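Local coordinates for protein prolyl-tRNA synthetase (Giardia lamblia ATCC 50803, PDB 3IAL) that probably attaches L-proline to tRNA(Pro) at the expense of ATP, as a class II aminoacyl-tRNA synthetase captured here with its prolyl-adenylate intermediate bound, at residues N59-L64 with R276-A281; Y53-E58 with E167-E172. All coordinates share one frame; numbering follows the deposited sequence.

Contact 1: residues N59-L64 with R276-A281; sequences NAIMRL and RVLACA. With PR8 (5'-O-[(R)-hydroxy{[(2S)-pyrrolidin-2-ylcarbonyl]oxy}phosphoryl]adenosine), chain H.
Helix 52-71, which probably corresponds to the motif 1 helix of class II synthetases, meets helix 276-285 of the catalytic region where the CA atoms of I61 and L278 come within 7.6 Å of each other, and no hydrogen bond joins the two segments. I61 carries the packing with both branches. Its CG2, anti to the backbone N, faces V277, whose CG1 lies 4.2 Å from it. The other branch runs obliquely across L278, placing CD1 3.8 Å from L278 CB. All three residues are buried, and neighbouring parts of the fold close round them: I61 also touches I297, and V277 packs on F198 of helix 180-201.

R276, in the first turn of its helix, turns instead to the ligand. The side chain, extended from CG to NE, runs along the adenine, and its guanidinium lies with one face against the base. Bonds from NE to the I163 carbonyl and from NH1 to the Q237 carbonyl fix the rotation of this flat group. PR8 C4 stands 3.6 Å above the guanidinium plane, nearer the margin of the group than its centre, and R276 CD lies 3.5 Å from the ribose atom O2'.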
loop_
_atom_site.group_PDB
_atom_site.type_symbol
_atom_site.label_atom_id
_atom_site.label_comp_id
_atom_site.label_asym_id
_atom_site.label_seq_id
_atom_site.Cartn_x
_atom_site.Cartn_y
_atom_site.Cartn_z
ATOM N N ASN B 59 6.848 -3.906 2.005
ATOM C CA ASN B 59 5.634 -3.865 1.212
ATOM C C ASN B 59 5.145 -5.273 0.887
ATOM O O ASN B 59 3.945 -5.537 0.921
ATOM C CB ASN B 59 5.873 -3.091 -0.074
ATOM C CG ASN B 59 4.589 -2.736 -0.786
ATOM O OD1 ASN B 59 4.405 -3.072 -1.952
ATOM N ND2 ASN B 59 3.686 -2.058 -0.083
ATOM N N ALA B 60 6.079 -6.181 0.607
ATOM C CA ALA B 60 5.728 -7.570 0.309
ATOM C C ALA B 60 5.111 -8.253 1.520
ATOM O O ALA B 60 4.138 -8.995 1.388
ATOM C CB ALA B 60 6.948 -8.340 -0.174
ATOM N N ILE B 61 5.671 -8.007 2.699
ATOM C CA ILE B 61 5.139 -8.591 3.925
ATOM C C ILE B 61 3.710 -8.094 4.176
ATOM O O ILE B 61 2.793 -8.906 4.418
ATOM C CB ILE B 61 6.029 -8.286 5.134
ATOM C CG1 ILE B 61 7.327 -9.105 5.047
ATOM C CG2 ILE B 61 5.284 -8.595 6.444
ATOM C CD1 ILE B 61 8.398 -8.677 6.026
ATOM N N MET B 62 3.520 -6.778 4.080
ATOM C CA MET B 62 2.206 -6.167 4.353
ATOM C C MET B 62 1.174 -6.496 3.273
ATOM O O MET B 62 0.003 -6.700 3.586
ATOM C CB MET B 62 2.321 -4.650 4.562
ATOM C CG MET B 62 3.182 -4.274 5.773
ATOM S SD MET B 62 2.492 -4.894 7.323
ATOM C CE MET B 62 3.944 -4.813 8.372
ATOM N N ARG B 63 1.601 -6.570 2.016
ATOM C CA ARG B 63 0.710 -7.027 0.945
ATOM C C ARG B 63 0.211 -8.445 1.219
ATOM O O ARG B 63 -0.957 -8.740 0.989
ATOM C CB ARG B 63 1.406 -6.997 -0.426
ATOM C CG ARG B 63 1.540 -5.617 -1.055
ATOM C CD ARG B 63 1.131 -5.648 -2.535
ATOM N NE ARG B 63 1.370 -4.371 -3.218
ATOM C CZ ARG B 63 2.405 -4.106 -4.018
ATOM N NH1 ARG B 63 3.343 -5.020 -4.264
ATOM N NH2 ARG B 63 2.503 -2.904 -4.584
ATOM N N LEU B 64 1.106 -9.327 1.675
ATOM C CA LEU B 64 0.708 -10.692 2.025
ATOM C C LEU B 64 -0.313 -10.690 3.160
ATOM O O LEU B 64 -1.315 -11.397 3.100
ATOM C CB LEU B 64 1.910 -11.560 2.412
ATOM C CG LEU B 64 1.553 -12.988 2.854
ATOM C CD1 LEU B 64 0.893 -13.807 1.715
ATOM C CD2 LEU B 64 2.775 -13.711 3.408
ATOM N N ARG B 276 8.998 -4.963 12.557
ATOM C CA ARG B 276 9.677 -6.003 13.341
ATOM C C ARG B 276 9.643 -7.392 12.702
ATOM O O ARG B 276 10.541 -8.192 12.931
ATOM C CB ARG B 276 9.072 -6.087 14.743
ATOM C CG ARG B 276 9.404 -4.900 15.591
ATOM C CD ARG B 276 8.805 -5.042 16.960
ATOM N NE ARG B 276 9.402 -4.105 17.892
ATOM C CZ ARG B 276 9.164 -4.075 19.194
ATOM N NH1 ARG B 276 8.317 -4.941 19.753
ATOM N NH2 ARG B 276 9.789 -3.170 19.942
ATOM N N VAL B 277 8.602 -7.688 11.926
ATOM C CA VAL B 277 8.519 -8.959 11.197
ATOM C C VAL B 277 9.696 -9.063 10.216
ATOM O O VAL B 277 10.388 -10.089 10.171
ATOM C CB VAL B 277 7.190 -9.103 10.430
ATOM C CG1 VAL B 277 7.116 -10.452 9.711
ATOM C CG2 VAL B 277 5.994 -8.940 11.368
ATOM N N LEU B 278 9.925 -7.986 9.457
ATOM C CA LEU B 278 11.068 -7.894 8.552
ATOM C C LEU B 278 12.378 -7.986 9.339
ATOM O O LEU B 278 13.279 -8.726 8.957
ATOM C CB LEU B 278 11.015 -6.597 7.736
ATOM C CG LEU B 278 12.122 -6.345 6.708
ATOM C CD1 LEU B 278 12.136 -7.444 5.653
ATOM C CD2 LEU B 278 11.968 -4.963 6.053
ATOM N N ALA B 279 12.473 -7.257 10.445
ATOM C CA ALA B 279 13.642 -7.351 11.322
ATOM C C ALA B 279 13.973 -8.815 11.649
ATOM O O ALA B 279 15.131 -9.226 11.540
ATOM C CB ALA B 279 13.429 -6.560 12.597
ATOM N N CYS B 280 12.957 -9.589 12.031
ATOM C CA CYS B 280 13.135 -11.010 12.382
ATOM C C CYS B 280 13.668 -11.845 11.214
ATOM O O CYS B 280 14.680 -12.521 11.345
ATOM C CB CYS B 280 11.822 -11.623 12.877
ATOM S SG CYS B 280 11.310 -11.087 14.519
ATOM N N ALA B 281 12.982 -11.776 10.080
ATOM C CA ALA B 281 13.356 -12.531 8.881
ATOM C C ALA B 281 14.785 -12.237 8.439
ATOM O O ALA B 281 15.519 -13.150 8.065
ATOM C CB ALA B 281 12.404 -12.223 7.754
HETATM C C PR8 H . -1.356 -3.039 19.267
HETATM N N PR8 H . -3.280 -1.843 18.428
HETATM O O PR8 H . -0.789 -1.950 19.163
HETATM P P PR8 H . 0.790 -4.054 20.003
HETATM N N1 PR8 H . 8.934 -0.066 16.517
HETATM C C2 PR8 H . 8.614 -1.043 15.675
HETATM N N3 PR8 H . 7.578 -1.857 15.894
HETATM C C4 PR8 H . 6.815 -1.726 16.977
HETATM C C5 PR8 H . 7.126 -0.720 17.886
HETATM C C6 PR8 H . 8.208 0.120 17.635
HETATM N N6 PR8 H . 8.514 1.095 18.493
HETATM N N7 PR8 H . 6.238 -0.785 18.870
HETATM C C8 PR8 H . 5.400 -1.789 18.601
HETATM N N9 PR8 H . 5.750 -2.376 17.448
HETATM C CA PR8 H . -2.820 -3.176 18.852
HETATM C CB PR8 H . -2.906 -4.082 17.635
HETATM C CD PR8 H . -3.928 -1.996 17.130
HETATM C CG PR8 H . -3.120 -3.116 16.462
HETATM C "C1'" PR8 H . 5.039 -3.542 16.833
HETATM O O10 PR8 H . -0.800 -4.181 19.755
HETATM O O1P PR8 H . 1.137 -3.210 21.175
HETATM C "C2'" PR8 H . 5.204 -4.841 17.659
HETATM O "O2'" PR8 H . 5.393 -5.960 16.780
HETATM O O2P PR8 H . 1.297 -5.562 20.225
HETATM C "C3'" PR8 H . 3.850 -5.000 18.309
HETATM O "O3'" PR8 H . 3.612 -6.371 18.634
HETATM C "C4'" PR8 H . 3.007 -4.585 17.117
HETATM O "O4'" PR8 H . 3.595 -3.306 16.791
HETATM C "C5'" PR8 H . 1.560 -4.477 17.545
HETATM O "O5'" PR8 H . 1.433 -3.560 18.614
#

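Contact 2: residues Y53-E58 with E167-E172. With PR8 (5'-O-[(R)-hydroxy{[(2S)-pyrrolidin-2-ylcarbonyl]oxy}phosphoryl]adenosine), chain H.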
loop_
_atom_site.group_PDB
_atom_site.type_symbol
_atom_site.label_atom_id
_atom_site.label_comp_id
_atom_site.label_asym_id
_atom_site.label_seq_id
_atom_site.Cartn_x
_atom_site.Cartn_y
_atom_site.Cartn_z
ATOM N N TYR B 53 15.417 -1.103 -1.821
ATOM C CA TYR B 53 15.662 -2.521 -1.610
ATOM C C TYR B 53 14.978 -2.996 -0.323
ATOM O O TYR B 53 14.369 -4.058 -0.293
ATOM C CB TYR B 53 17.173 -2.807 -1.580
ATOM C CG TYR B 53 17.506 -4.238 -1.893
ATOM C CD1 TYR B 53 17.400 -4.723 -3.195
ATOM C CD2 TYR B 53 17.910 -5.117 -0.894
ATOM C CE1 TYR B 53 17.695 -6.041 -3.495
ATOM C CE2 TYR B 53 18.208 -6.448 -1.185
ATOM C CZ TYR B 53 18.088 -6.898 -2.488
ATOM O OH TYR B 53 18.371 -8.192 -2.789
ATOM N N GLY B 54 15.077 -2.195 0.732
ATOM C CA GLY B 54 14.368 -2.466 1.976
ATOM C C GLY B 54 12.854 -2.316 1.889
ATOM O O GLY B 54 12.115 -3.171 2.386
ATOM N N PHE B 55 12.365 -1.242 1.261
ATOM C CA PHE B 55 10.910 -1.047 1.212
ATOM C C PHE B 55 10.182 -2.154 0.446
ATOM O O PHE B 55 9.051 -2.488 0.783
ATOM C CB PHE B 55 10.488 0.303 0.628
ATOM C CG PHE B 55 9.026 0.588 0.835
ATOM C CD1 PHE B 55 8.542 0.841 2.111
ATOM C CD2 PHE B 55 8.122 0.517 -0.217
ATOM C CE1 PHE B 55 7.181 1.068 2.329
ATOM C CE2 PHE B 55 6.757 0.755 -0.006
ATOM C CZ PHE B 55 6.294 1.033 1.266
ATOM N N PHE B 56 10.819 -2.719 -0.578
ATOM C CA PHE B 56 10.212 -3.829 -1.309
ATOM C C PHE B 56 9.851 -4.998 -0.375
ATOM O O PHE B 56 8.816 -5.636 -0.549
ATOM C CB PHE B 56 11.119 -4.339 -2.435
ATOM C CG PHE B 56 10.554 -5.529 -3.135
ATOM C CD1 PHE B 56 9.833 -5.377 -4.305
ATOM C CD2 PHE B 56 10.661 -6.796 -2.575
ATOM C CE1 PHE B 56 9.265 -6.465 -4.929
ATOM C CE2 PHE B 56 10.091 -7.892 -3.198
ATOM C CZ PHE B 56 9.389 -7.723 -4.378
ATOM N N MET B 57 10.717 -5.268 0.599
ATOM C CA MET B 57 10.513 -6.363 1.554
ATOM C C MET B 57 9.331 -6.082 2.483
ATOM O O MET B 57 8.496 -6.951 2.718
ATOM C CB MET B 57 11.768 -6.566 2.397
ATOM C CG MET B 57 13.061 -6.819 1.588
ATOM S SD MET B 57 14.540 -6.743 2.613
ATOM C CE MET B 57 15.844 -6.788 1.346
ATOM N N GLU B 58 9.275 -4.858 2.997
ATOM C CA GLU B 58 8.217 -4.420 3.911
ATOM C C GLU B 58 6.873 -4.448 3.214
ATOM O O GLU B 58 5.883 -4.941 3.763
ATOM C CB GLU B 58 8.497 -2.992 4.404
ATOM C CG GLU B 58 7.406 -2.400 5.296
ATOM C CD GLU B 58 7.295 -3.075 6.651
ATOM O OE1 GLU B 58 8.185 -3.885 7.016
ATOM O OE2 GLU B 58 6.311 -2.774 7.360
ATOM N N GLU B 167 8.499 6.608 14.053
ATOM C CA GLU B 167 7.440 6.374 13.060
ATOM C C GLU B 167 7.520 4.930 12.590
ATOM O O GLU B 167 8.525 4.497 12.051
ATOM C CB GLU B 167 7.531 7.333 11.871
ATOM C CG GLU B 167 6.564 6.979 10.750
ATOM C CD GLU B 167 6.298 8.125 9.784
ATOM O OE1 GLU B 167 7.041 9.122 9.812
ATOM O OE2 GLU B 167 5.334 8.021 8.993
ATOM N N ILE B 168 6.433 4.198 12.790
ATOM C CA ILE B 168 6.423 2.763 12.624
ATOM C C ILE B 168 5.445 2.356 11.528
ATOM O O ILE B 168 4.245 2.581 11.650
ATOM C CB ILE B 168 5.999 2.076 13.937
ATOM C CG1 ILE B 168 6.772 2.646 15.133
ATOM C CG2 ILE B 168 6.184 0.546 13.833
ATOM C CD1 ILE B 168 6.007 2.521 16.450
ATOM N N HIS B 169 5.960 1.727 10.473
ATOM C CA HIS B 169 5.114 1.184 9.420
ATOM C C HIS B 169 4.519 -0.118 9.944
ATOM O O HIS B 169 5.234 -0.950 10.525
ATOM C CB HIS B 169 5.931 0.964 8.145
ATOM C CG HIS B 169 5.103 0.700 6.930
ATOM N ND1 HIS B 169 4.964 -0.562 6.384
ATOM C CD2 HIS B 169 4.365 1.532 6.157
ATOM C CE1 HIS B 169 4.172 -0.491 5.328
ATOM N NE2 HIS B 169 3.794 0.765 5.168
ATOM N N TRP B 170 3.209 -0.284 9.789
ATOM C CA TRP B 170 2.549 -1.461 10.341
ATOM C C TRP B 170 1.219 -1.767 9.678
ATOM O O TRP B 170 0.748 -1.003 8.846
ATOM C CB TRP B 170 2.398 -1.310 11.868
ATOM C CG TRP B 170 1.146 -0.630 12.414
ATOM C CD1 TRP B 170 0.264 0.177 11.753
ATOM C CD2 TRP B 170 0.700 -0.673 13.776
ATOM N NE1 TRP B 170 -0.715 0.609 12.611
ATOM C CE2 TRP B 170 -0.465 0.106 13.861
ATOM C CE3 TRP B 170 1.178 -1.303 14.932
ATOM C CZ2 TRP B 170 -1.174 0.257 15.049
ATOM C CZ3 TRP B 170 0.470 -1.155 16.114
ATOM C CH2 TRP B 170 -0.692 -0.380 16.160
ATOM N N ASN B 171 0.628 -2.893 10.067
ATOM C CA ASN B 171 -0.765 -3.179 9.771
ATOM C C ASN B 171 -1.496 -3.475 11.070
ATOM O O ASN B 171 -0.988 -4.217 11.925
ATOM C CB ASN B 171 -0.885 -4.339 8.780
ATOM C CG ASN B 171 -2.337 -4.744 8.502
ATOM O OD1 ASN B 171 -2.979 -5.372 9.336
ATOM N ND2 ASN B 171 -2.836 -4.416 7.311
ATOM N N GLU B 172 -2.671 -2.861 11.218
ATOM C CA GLU B 172 -3.554 -3.095 12.359
ATOM C C GLU B 172 -4.942 -3.520 11.883
ATOM O O GLU B 172 -5.551 -2.853 11.046
ATOM C CB GLU B 172 -3.660 -1.848 13.252
ATOM C CG GLU B 172 -4.202 -0.583 12.583
ATOM C CD GLU B 172 -4.136 0.638 13.498
ATOM O OE1 GLU B 172 -3.668 1.713 13.054
ATOM O OE2 GLU B 172 -4.559 0.521 14.668
HETATM C C PR8 H . -1.356 -3.039 19.267
HETATM N N PR8 H . -3.280 -1.843 18.428
HETATM O O PR8 H . -0.789 -1.950 19.163
HETATM P P PR8 H . 0.790 -4.054 20.003
HETATM N N1 PR8 H . 8.934 -0.066 16.517
HETATM C C2 PR8 H . 8.614 -1.043 15.675
HETATM N N3 PR8 H . 7.578 -1.857 15.894
HETATM C C4 PR8 H . 6.815 -1.726 16.977
HETATM C C5 PR8 H . 7.126 -0.720 17.886
HETATM C C6 PR8 H . 8.208 0.120 17.635
HETATM N N6 PR8 H . 8.514 1.095 18.493
HETATM N N7 PR8 H . 6.238 -0.785 18.870
HETATM C C8 PR8 H . 5.400 -1.789 18.601
HETATM N N9 PR8 H . 5.750 -2.376 17.448
HETATM C CA PR8 H . -2.820 -3.176 18.852
HETATM C CB PR8 H . -2.906 -4.082 17.635
HETATM C CD PR8 H . -3.928 -1.996 17.130
HETATM C CG PR8 H . -3.120 -3.116 16.462
HETATM C "C1'" PR8 H . 5.039 -3.542 16.833
HETATM O O10 PR8 H . -0.800 -4.181 19.755
HETATM O O1P PR8 H . 1.137 -3.210 21.175
HETATM C "C2'" PR8 H . 5.204 -4.841 17.659
HETATM O "O2'" PR8 H . 5.393 -5.960 16.780
HETATM O O2P PR8 H . 1.297 -5.562 20.225
HETATM C "C3'" PR8 H . 3.850 -5.000 18.309
HETATM O "O3'" PR8 H . 3.612 -6.371 18.634
HETATM C "C4'" PR8 H . 3.007 -4.585 17.117
HETATM O "O4'" PR8 H . 3.595 -3.306 16.791
HETATM C "C5'" PR8 H . 1.560 -4.477 17.545
HETATM O "O5'" PR8 H . 1.433 -3.560 18.614
#
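A hydrogen bond from H169 to E58 ties helix 52-71 to strand 167-177 of the antiparallel sheet that carries the class II active site. H169 ND1 donates to E58 OE2 over 2.8 Å, nearly straight at 174°. The acceptor lies in the imidazole plane, and the carboxylate offers its anti lone pair, the one directed away from OE1. The two planes are 73° apart, so the carboxylate stands steeply across the ring. CG anti to the backbone N carries the E58 chain toward the imidazole, and the bend that follows about the CB-CG bond brings OE2 to ND1.

Aromatic packing holds the same imidazole from another side. F55, one turn earlier on the helix, points its edge at the H169 face in a T-shaped pair, with ring centroids 5.9 Å apart and planes at 69°. L78 of the second subunit packs on both F55 and H169, bringing the dimer partner up to this point.

Contacts with prolyl-adenylate come from alternate residues of the strand, I168, W170 and E172, on the side away from the helix. I168 lies against the adenine, its CG2 3.4 Å from PR8 C2. The W170 indole meets the ligand with its edge, CH2 being 3.4 Å from the prolyl carbonyl atom O of PR8. E172 CB lies over one face of that indole and also packs 3.5 Å from the pyrrolidine atom CG of PR8; the E172 carboxylate accepts a weak bond from W170 NE1.

With ND1 serving as donor and E58 as acceptor, the carboxylate would be expected to polarise the imidazole. The buried polar pair thus fixes the ring's rotation on the back of the strand whose opposite side lines the pocket.

Contacts 1 and 2 are centred about 7 Å apart and draw on successive turns of helix 52-71. Along the chain the order is 53-58, 59-64, 167-172, 276-281, so the two pairings cross. The earlier turns pair with strand 167-177 and the later ones with helix 276-285, but the faces overlap: L278 also touches E58 and packs CD1 3.4 Å from M57 CB, while M62 touches N171 and H169, its CG 3.9 Å from H169 CE1. Strand 263-274, antiparallel to 167-177, leads almost directly into helix 276-285. One helix thus packs on two elements that each supply residues to the prolyl-adenylate pocket, and its R63 forms a salt bridge with E66 of the second subunit.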